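Local coordinates for adenosyl-chloride synthase (Thermotoga maritima, PDB 2ZBV), which binds adenosine and probably acts on S-adenosyl-L-methionine as a SAM hydrolase or SAM-dependent halogenase, at residues F180-T185 with E239-L244; V89-G94 with D130-V135. All coordinates share one frame; numbering follows the deposited sequence.

Overall arrangement
From the N terminus the chain first builds the mixed sheet of the N-terminal SAM hydroxide adenosyltransferase domain. Interaction 2 closes the earlier loop there: strand 87-91 is met by helix 127-140 after 35 intervening residues, so that helix is laid on the sheet. The chain then enters the C-terminal domain, where interaction 1 closes a second loop: 53 residues after 180-185 the chain returns as 239-244, and strands 183-185 and 237-242 pair beside an adenosine. The two loops follow in series, neither nesting nor crossing. Their centres lie about 32 Å apart, on opposite sides of the chain's centre, and each contact ties together one domain rather than joining the two.

Interaction 1 of 2, residues F180-T185 with E239-L244. With ADN (adenosine), chain F.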
ATOM      1  N   PHE A 180     -12.075   1.981  -9.249  1.00 22.72           N
ATOM      2  CA  PHE A 180     -13.058   1.351 -10.118  1.00 21.14           C
ATOM      3  C   PHE A 180     -13.372   2.160 -11.369  1.00 20.52           C
ATOM      4  O   PHE A 180     -14.005   1.661 -12.303  1.00 20.61           O
ATOM      5  CB  PHE A 180     -14.336   1.118  -9.318  1.00 21.95           C
ATOM      6  CG  PHE A 180     -14.112   0.322  -8.068  1.00 23.11           C
ATOM      7  CD1 PHE A 180     -13.967  -1.060  -8.128  1.00 23.32           C
ATOM      8  CD2 PHE A 180     -13.981   0.959  -6.836  1.00 24.32           C
ATOM      9  CE1 PHE A 180     -13.691  -1.803  -6.977  1.00 21.47           C
ATOM     10  CE2 PHE A 180     -13.704   0.224  -5.680  1.00 23.77           C
ATOM     11  CZ  PHE A 180     -13.559  -1.162  -5.758  1.00 23.10           C
ATOM     12  N   GLY A 181     -12.932   3.411 -11.391  1.00 19.93           N
ATOM     13  CA  GLY A 181     -13.214   4.249 -12.539  1.00 20.04           C
ATOM     14  C   GLY A 181     -14.455   5.076 -12.262  1.00 20.78           C
ATOM     15  O   GLY A 181     -14.977   5.760 -13.144  1.00 20.55           O
ATOM     16  N   ASN A 182     -14.943   5.000 -11.030  1.00 18.65           N
ATOM     17  CA  ASN A 182     -16.109   5.775 -10.656  1.00 20.71           C
ATOM     18  C   ASN A 182     -15.681   7.235 -10.713  1.00 21.52           C
ATOM     19  O   ASN A 182     -14.560   7.578 -10.325  1.00 20.50           O
ATOM     20  CB  ASN A 182     -16.581   5.393  -9.254  1.00 18.79           C
ATOM     21  CG  ASN A 182     -17.088   3.960  -9.188  1.00 21.96           C
ATOM     22  OD1 ASN A 182     -17.711   3.469 -10.135  1.00 20.66           O
ATOM     23  ND2 ASN A 182     -16.841   3.288  -8.066  1.00 18.21           N
ATOM     24  N   VAL A 183     -16.573   8.081 -11.212  1.00 20.28           N
ATOM     25  CA  VAL A 183     -16.297   9.504 -11.374  1.00 21.19           C
ATOM     26  C   VAL A 183     -17.039  10.353 -10.341  1.00 21.69           C
ATOM     27  O   VAL A 183     -18.223  10.629 -10.500  1.00 21.73           O
ATOM     28  CB  VAL A 183     -16.703   9.958 -12.801  1.00 22.51           C
ATOM     29  CG1 VAL A 183     -16.523  11.461 -12.964  1.00 23.69           C
ATOM     30  CG2 VAL A 183     -15.864   9.210 -13.832  1.00 21.63           C
ATOM     31  N   SER A 184     -16.349  10.759  -9.282  1.00 20.05           N
ATOM     32  CA  SER A 184     -16.990  11.583  -8.264  1.00 22.47           C
ATOM     33  C   SER A 184     -16.760  13.067  -8.538  1.00 23.06           C
ATOM     34  O   SER A 184     -15.630  13.498  -8.770  1.00 21.81           O
ATOM     35  CB  SER A 184     -16.472  11.242  -6.875  1.00 21.80           C
ATOM     36  OG  SER A 184     -17.154  12.028  -5.913  1.00 25.84           O
ATOM     37  N   THR A 185     -17.841  13.841  -8.506  1.00 24.02           N
ATOM     38  CA  THR A 185     -17.766  15.275  -8.768  1.00 24.70           C
ATOM     39  C   THR A 185     -17.670  16.055  -7.463  1.00 26.07           C
ATOM     40  O   THR A 185     -17.614  15.469  -6.382  1.00 25.62           O
ATOM     41  CB  THR A 185     -19.017  15.776  -9.527  1.00 23.42           C
ATOM     42  OG1 THR A 185     -20.149  15.743  -8.652  1.00 22.40           O
ATOM     43  CG2 THR A 185     -19.304  14.890 -10.730  1.00 22.23           C
ATOM     44  N   GLU A 239     -21.869  11.185  -7.850  1.00 19.13           N
ATOM     45  CA  GLU A 239     -20.888  10.370  -8.551  1.00 19.55           C
ATOM     46  C   GLU A 239     -21.526   9.668  -9.747  1.00 19.97           C
ATOM     47  O   GLU A 239     -22.711   9.316  -9.721  1.00 17.81           O
ATOM     48  CB  GLU A 239     -20.307   9.329  -7.585  1.00 21.36           C
ATOM     49  CG  GLU A 239     -19.298   8.354  -8.195  1.00 21.25           C
ATOM     50  CD  GLU A 239     -18.705   7.417  -7.146  1.00 25.64           C
ATOM     51  OE1 GLU A 239     -19.393   6.463  -6.724  1.00 26.74           O
ATOM     52  OE2 GLU A 239     -17.552   7.647  -6.731  1.00 27.83           O
ATOM     53  N   ILE A 240     -20.743   9.490 -10.807  1.00 20.42           N
ATOM     54  CA  ILE A 240     -21.228   8.793 -11.991  1.00 21.17           C
ATOM     55  C   ILE A 240     -20.465   7.480 -12.043  1.00 20.91           C
ATOM     56  O   ILE A 240     -19.237   7.466 -11.968  1.00 18.54           O
ATOM     57  CB  ILE A 240     -20.961   9.582 -13.300  1.00 22.80           C
ATOM     58  CG1 ILE A 240     -21.724  10.906 -13.286  1.00 25.14           C
ATOM     59  CG2 ILE A 240     -21.406   8.759 -14.509  1.00 22.36           C
ATOM     60  CD1 ILE A 240     -20.891  12.072 -12.823  1.00 28.04           C
ATOM     61  N   ALA A 241     -21.195   6.377 -12.157  1.00 19.17           N
ATOM     62  CA  ALA A 241     -20.564   5.064 -12.216  1.00 19.73           C
ATOM     63  C   ALA A 241     -21.171   4.205 -13.313  1.00 19.67           C
ATOM     64  O   ALA A 241     -22.247   4.505 -13.824  1.00 19.63           O
ATOM     65  CB  ALA A 241     -20.715   4.354 -10.877  1.00 19.38           C
ATOM     66  N   VAL A 242     -20.453   3.155 -13.687  1.00 18.09           N
ATOM     67  CA  VAL A 242     -20.936   2.194 -14.674  1.00 19.93           C
ATOM     68  C   VAL A 242     -20.985   0.906 -13.869  1.00 19.60           C
ATOM     69  O   VAL A 242     -19.981   0.502 -13.274  1.00 20.46           O
ATOM     70  CB  VAL A 242     -19.951   2.020 -15.865  1.00 20.07           C
ATOM     71  CG1 VAL A 242     -20.352   0.821 -16.712  1.00 21.51           C
ATOM     72  CG2 VAL A 242     -19.944   3.284 -16.726  1.00 19.03           C
ATOM     73  N   ASN A 243     -22.150   0.272 -13.820  1.00 18.73           N
ATOM     74  CA  ASN A 243     -22.286  -0.960 -13.066  1.00 20.59           C
ATOM     75  C   ASN A 243     -21.332  -2.030 -13.579  1.00 22.31           C
ATOM     76  O   ASN A 243     -21.432  -2.470 -14.724  1.00 22.94           O
ATOM     77  CB  ASN A 243     -23.728  -1.463 -13.123  1.00 20.81           C
ATOM     78  CG  ASN A 243     -23.913  -2.743 -12.354  1.00 21.71           C
ATOM     79  OD1 ASN A 243     -23.230  -2.972 -11.360  1.00 22.74           O
ATOM     80  ND2 ASN A 243     -24.840  -3.583 -12.800  1.00 23.80           N
ATOM     81  N   LEU A 244     -20.401  -2.438 -12.724  1.00 23.22           N
ATOM     82  CA  LEU A 244     -19.414  -3.452 -13.079  1.00 25.03           C
ATOM     83  C   LEU A 244     -18.551  -2.994 -14.249  1.00 26.73           C
ATOM     84  O   LEU A 244     -18.042  -3.811 -15.021  1.00 28.95           O
ATOM     85  CB  LEU A 244     -20.108  -4.779 -13.411  1.00 24.08           C
ATOM     86  CG  LEU A 244     -20.660  -5.537 -12.191  1.00 25.14           C
ATOM     87  CD1 LEU A 244     -21.626  -6.645 -12.619  1.00 26.03           C
ATOM     88  CD2 LEU A 244     -19.496  -6.111 -11.401  1.00 22.98           C
TER
HETATM   89  O5' ADN F 503     -18.717  -0.741  -1.239  1.00 24.65           O
HETATM   90  C5' ADN F 503     -17.461  -1.211  -1.711  1.00 21.15           C
HETATM   91  C4' ADN F 503     -17.710  -2.151  -2.884  1.00 20.63           C
HETATM   92  O4' ADN F 503     -18.357  -1.463  -3.984  1.00 20.47           O
HETATM   93  C3' ADN F 503     -16.402  -2.736  -3.458  1.00 17.99           C
HETATM   94  O3' ADN F 503     -16.097  -3.971  -2.832  1.00 16.29           O
HETATM   95  C2' ADN F 503     -16.684  -2.847  -4.983  1.00 18.79           C
HETATM   96  O2' ADN F 503     -16.604  -4.209  -5.446  1.00 18.96           O
HETATM   97  C1' ADN F 503     -18.086  -2.253  -5.173  1.00 19.10           C
HETATM   98  N9  ADN F 503     -18.121  -1.383  -6.358  1.00 21.96           N
HETATM   99  C8  ADN F 503     -17.452  -0.191  -6.511  1.00 19.42           C
HETATM  100  N7  ADN F 503     -17.699   0.315  -7.680  1.00 21.12           N
HETATM  101  C5  ADN F 503     -18.533  -0.504  -8.358  1.00 19.57           C
HETATM  102  C6  ADN F 503     -19.137  -0.481  -9.653  1.00 20.93           C
HETATM  103  N6  ADN F 503     -18.895   0.563 -10.518  1.00 19.53           N
HETATM  104  N1  ADN F 503     -19.946  -1.502 -10.011  1.00 18.91           N
HETATM  105  C2  ADN F 503     -20.191  -2.525  -9.181  1.00 18.40           C
HETATM  106  N3  ADN F 503     -19.644  -2.582  -7.963  1.00 20.47           N
HETATM  107  C4  ADN F 503     -18.821  -1.606  -7.518  1.00 20.21           C
HETATM  108  O   HOH W   1     -17.635   3.063 -12.880  1.00 18.19           O
HETATM  109  O   HOH W   2     -14.732   8.240  -7.286  1.00 29.15           O
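Asn182 and Ala241 meet beside adenosine, where the antiparallel pair 183-185/237-242 gives way to the loop residues that hold the adenine. Asn182 CB lies 3.5 Å from Glu239 OE2. With CG beside the backbone N and anti to the carbonyl carbon (chi1 -66°), the amide is set between Ala241 and the adenine, Asn182 CG lying 4.0 Å from Ala241 CB. At the tip the amide splits its work: OD1 accepts from adenosine N6 and from a water held by Val242 N, and also touches Ala241 CB; Asn182 ND2 gives adenosine N7 an almost straight bond of 3.1 Å (N-H...N 175°). This two-bond grip reads the N6/N7 edge of adenine and fixes the amide's rotation. Val242 O takes a second bond from adenosine N6 (3.0 Å). Leu244 N donates to adenosine N1 (2.9 Å), so backbone and side chain together recognise the base. The Phe180 ring offers one face to the ligand, adenosine C8 standing 3.6 Å above the ring plane, over its centre.

Behind the pocket, Val183 and Ile240 form a hydrogen-bonded antiparallel pair, Val183 N to Ile240 O and Ile240 N to Val183 O, both 2.8 Å; Ser184 and Glu239 are the adjoining non-hydrogen-bonded pair. A second water bridges Asn182 O and Glu239 OE2. Asp7, Asp68 and Thr125 of the second subunit also bond the adenosine, placing the site at a subunit interface. Strand 228-232 flanks strand 237-242 in the sheet and strand 169-177 flanks 183-185, while Val183, Ile240 and Val242 pack on helix 247-251.

Interaction 2 of 2, residues V89-G94 with D130-V135; sequences VAPDNG and DIFAPV
Phe132 and Val89 make the main apolar meeting, their side chains lying alongside with tips pointing opposite ways. Val89 CG1 meets the rim of the phenyl ring almost in plane, 3.7 Å from Phe132 CD1. The same Val89 CG1 methyl reaches Val135 CG1 at 4.1 Å, one turn further along the helix. Phe132 CG stands anti to its own carbonyl carbon (chi1 -65°), which brings the end of the ring, CE1 and CZ, against Ala90 and Pro91. There the Pro91 side chain lies roughly perpendicular to that of Phe132, Pro91 CD 3.9 Å from Phe132 CZ.

The arrangement is a helix packed on a mixed beta sheet, as in an alpha/beta layer: strand 89-91 and helix 130-135 run nearly antiparallel (162°), their axes 8.2 Å apart, and Phe132 also packs on Leu64 and Val66 of the neighbouring strand 62-66.

Two contacts involve main-chain atoms: Val89 CG1 touches Phe132 O at 3.5 Å, and Phe132 CE1 comes equally near Ala90 C. An alanine in place of Phe132 would probably open a gap between helix and strand and leave Val89 and Pro91 without their aromatic partner. Pro91 also packs on Asp68, an adenosine-binding residue.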
ATOM      1  N   VAL A  89      -1.849  19.610   9.831  1.00 17.69           N
ATOM      2  CA  VAL A  89      -0.452  19.994   9.721  1.00 17.94           C
ATOM      3  C   VAL A  89      -0.120  19.906   8.231  1.00 20.43           C
ATOM      4  O   VAL A  89      -0.109  18.810   7.659  1.00 18.76           O
ATOM      5  CB  VAL A  89       0.430  19.016  10.508  1.00 17.44           C
ATOM      6  CG1 VAL A  89       1.904  19.410  10.384  1.00 18.56           C
ATOM      7  CG2 VAL A  89      -0.020  18.992  11.965  1.00 17.65           C
ATOM      8  N   ALA A  90       0.145  21.049   7.603  1.00 21.06           N
ATOM      9  CA  ALA A  90       0.416  21.060   6.171  1.00 22.40           C
ATOM     10  C   ALA A  90       1.073  22.332   5.640  1.00 22.76           C
ATOM     11  O   ALA A  90       1.205  23.333   6.349  1.00 22.72           O
ATOM     12  CB  ALA A  90      -0.887  20.831   5.422  1.00 23.00           C
ATOM     13  N   PRO A  91       1.515  22.295   4.373  1.00 22.33           N
ATOM     14  CA  PRO A  91       2.138  23.479   3.785  1.00 21.49           C
ATOM     15  C   PRO A  91       1.016  24.442   3.419  1.00 22.80           C
ATOM     16  O   PRO A  91      -0.110  24.017   3.137  1.00 20.30           O
ATOM     17  CB  PRO A  91       2.849  22.921   2.553  1.00 22.23           C
ATOM     18  CG  PRO A  91       1.975  21.765   2.154  1.00 21.41           C
ATOM     19  CD  PRO A  91       1.694  21.120   3.496  1.00 21.99           C
ATOM     20  N   ASP A  92       1.315  25.735   3.436  1.00 23.11           N
ATOM     21  CA  ASP A  92       0.326  26.753   3.097  1.00 24.89           C
ATOM     22  C   ASP A  92       0.251  26.910   1.571  1.00 24.56           C
ATOM     23  O   ASP A  92       0.595  27.960   1.030  1.00 24.37           O
ATOM     24  CB  ASP A  92       0.717  28.087   3.760  1.00 25.95           C
ATOM     25  CG  ASP A  92      -0.258  29.208   3.448  1.00 29.88           C
ATOM     26  OD1 ASP A  92      -1.483  28.956   3.448  1.00 29.92           O
ATOM     27  OD2 ASP A  92       0.200  30.346   3.212  1.00 32.20           O
ATOM     28  N   ASN A  93      -0.199  25.863   0.881  1.00 22.80           N
ATOM     29  CA  ASN A  93      -0.291  25.904  -0.579  1.00 22.77           C
ATOM     30  C   ASN A  93      -1.697  25.675  -1.120  1.00 22.20           C
ATOM     31  O   ASN A  93      -1.873  25.449  -2.317  1.00 21.88           O
ATOM     32  CB  ASN A  93       0.652  24.868  -1.195  1.00 21.98           C
ATOM     33  CG  ASN A  93       0.304  23.446  -0.779  1.00 22.03           C
ATOM     34  OD1 ASN A  93      -0.752  23.201  -0.185  1.00 20.49           O
ATOM     35  ND2 ASN A  93       1.188  22.506  -1.090  1.00 17.31           N
ATOM     36  N   GLY A  94      -2.697  25.718  -0.245  1.00 20.65           N
ATOM     37  CA  GLY A  94      -4.062  25.523  -0.697  1.00 18.63           C
ATOM     38  C   GLY A  94      -4.624  24.122  -0.497  1.00 20.54           C
ATOM     39  O   GLY A  94      -5.810  23.901  -0.737  1.00 19.35           O
ATOM     40  N   ASP A 130      11.137  16.085   8.418  1.00 19.16           N
ATOM     41  CA  ASP A 130      11.830  16.927   9.382  1.00 22.19           C
ATOM     42  C   ASP A 130      11.033  17.961  10.149  1.00 21.48           C
ATOM     43  O   ASP A 130      11.461  18.389  11.223  1.00 19.60           O
ATOM     44  CB  ASP A 130      13.006  17.622   8.690  1.00 21.62           C
ATOM     45  CG  ASP A 130      13.950  16.637   8.032  1.00 23.69           C
ATOM     46  OD1 ASP A 130      14.040  15.492   8.526  1.00 24.36           O
ATOM     47  OD2 ASP A 130      14.607  17.009   7.033  1.00 21.63           O
ATOM     48  N   ILE A 131       9.885  18.355   9.612  1.00 20.89           N
ATOM     49  CA  ILE A 131       9.063  19.371  10.255  1.00 20.95           C
ATOM     50  C   ILE A 131       7.600  18.981  10.477  1.00 22.57           C
ATOM     51  O   ILE A 131       7.096  19.061  11.598  1.00 20.28           O
ATOM     52  CB  ILE A 131       9.089  20.681   9.441  1.00 21.35           C
ATOM     53  CG1 ILE A 131      10.534  21.178   9.285  1.00 24.34           C
ATOM     54  CG2 ILE A 131       8.211  21.735  10.123  1.00 21.93           C
ATOM     55  CD1 ILE A 131      10.668  22.482   8.482  1.00 23.14           C
ATOM     56  N   PHE A 132       6.920  18.568   9.410  1.00 20.91           N
ATOM     57  CA  PHE A 132       5.506  18.208   9.507  1.00 18.86           C
ATOM     58  C   PHE A 132       5.186  16.990  10.355  1.00 19.53           C
ATOM     59  O   PHE A 132       4.331  17.059  11.241  1.00 18.78           O
ATOM     60  CB  PHE A 132       4.911  18.018   8.106  1.00 18.45           C
ATOM     61  CG  PHE A 132       4.884  19.276   7.285  1.00 20.54           C
ATOM     62  CD1 PHE A 132       4.246  20.419   7.763  1.00 18.76           C
ATOM     63  CD2 PHE A 132       5.488  19.318   6.032  1.00 20.90           C
ATOM     64  CE1 PHE A 132       4.212  21.586   7.007  1.00 19.98           C
ATOM     65  CE2 PHE A 132       5.463  20.482   5.262  1.00 21.84           C
ATOM     66  CZ  PHE A 132       4.824  21.616   5.747  1.00 22.88           C
ATOM     67  N   ALA A 133       5.861  15.873  10.086  1.00 17.89           N
ATOM     68  CA  ALA A 133       5.594  14.653  10.837  1.00 18.17           C
ATOM     69  C   ALA A 133       5.824  14.827  12.336  1.00 20.02           C
ATOM     70  O   ALA A 133       4.948  14.521  13.136  1.00 20.68           O
ATOM     71  CB  ALA A 133       6.444  13.493  10.294  1.00 14.94           C
ATOM     72  N   PRO A 134       7.004  15.326  12.739  1.00 19.88           N
ATOM     73  CA  PRO A 134       7.216  15.488  14.181  1.00 20.03           C
ATOM     74  C   PRO A 134       6.221  16.447  14.835  1.00 21.11           C
ATOM     75  O   PRO A 134       5.788  16.225  15.970  1.00 21.95           O
ATOM     76  CB  PRO A 134       8.673  15.959  14.270  1.00 21.48           C
ATOM     77  CG  PRO A 134       8.932  16.600  12.923  1.00 21.89           C
ATOM     78  CD  PRO A 134       8.224  15.658  11.982  1.00 20.41           C
ATOM     79  N   VAL A 135       5.849  17.505  14.124  1.00 19.22           N
ATOM     80  CA  VAL A 135       4.883  18.452  14.661  1.00 20.08           C
ATOM     81  C   VAL A 135       3.538  17.756  14.883  1.00 21.90           C
ATOM     82  O   VAL A 135       2.911  17.914  15.941  1.00 21.59           O
ATOM     83  CB  VAL A 135       4.712  19.663  13.720  1.00 20.11           C
ATOM     84  CG1 VAL A 135       3.451  20.440  14.072  1.00 18.08           C
ATOM     85  CG2 VAL A 135       5.930  20.579  13.852  1.00 21.01           C
TER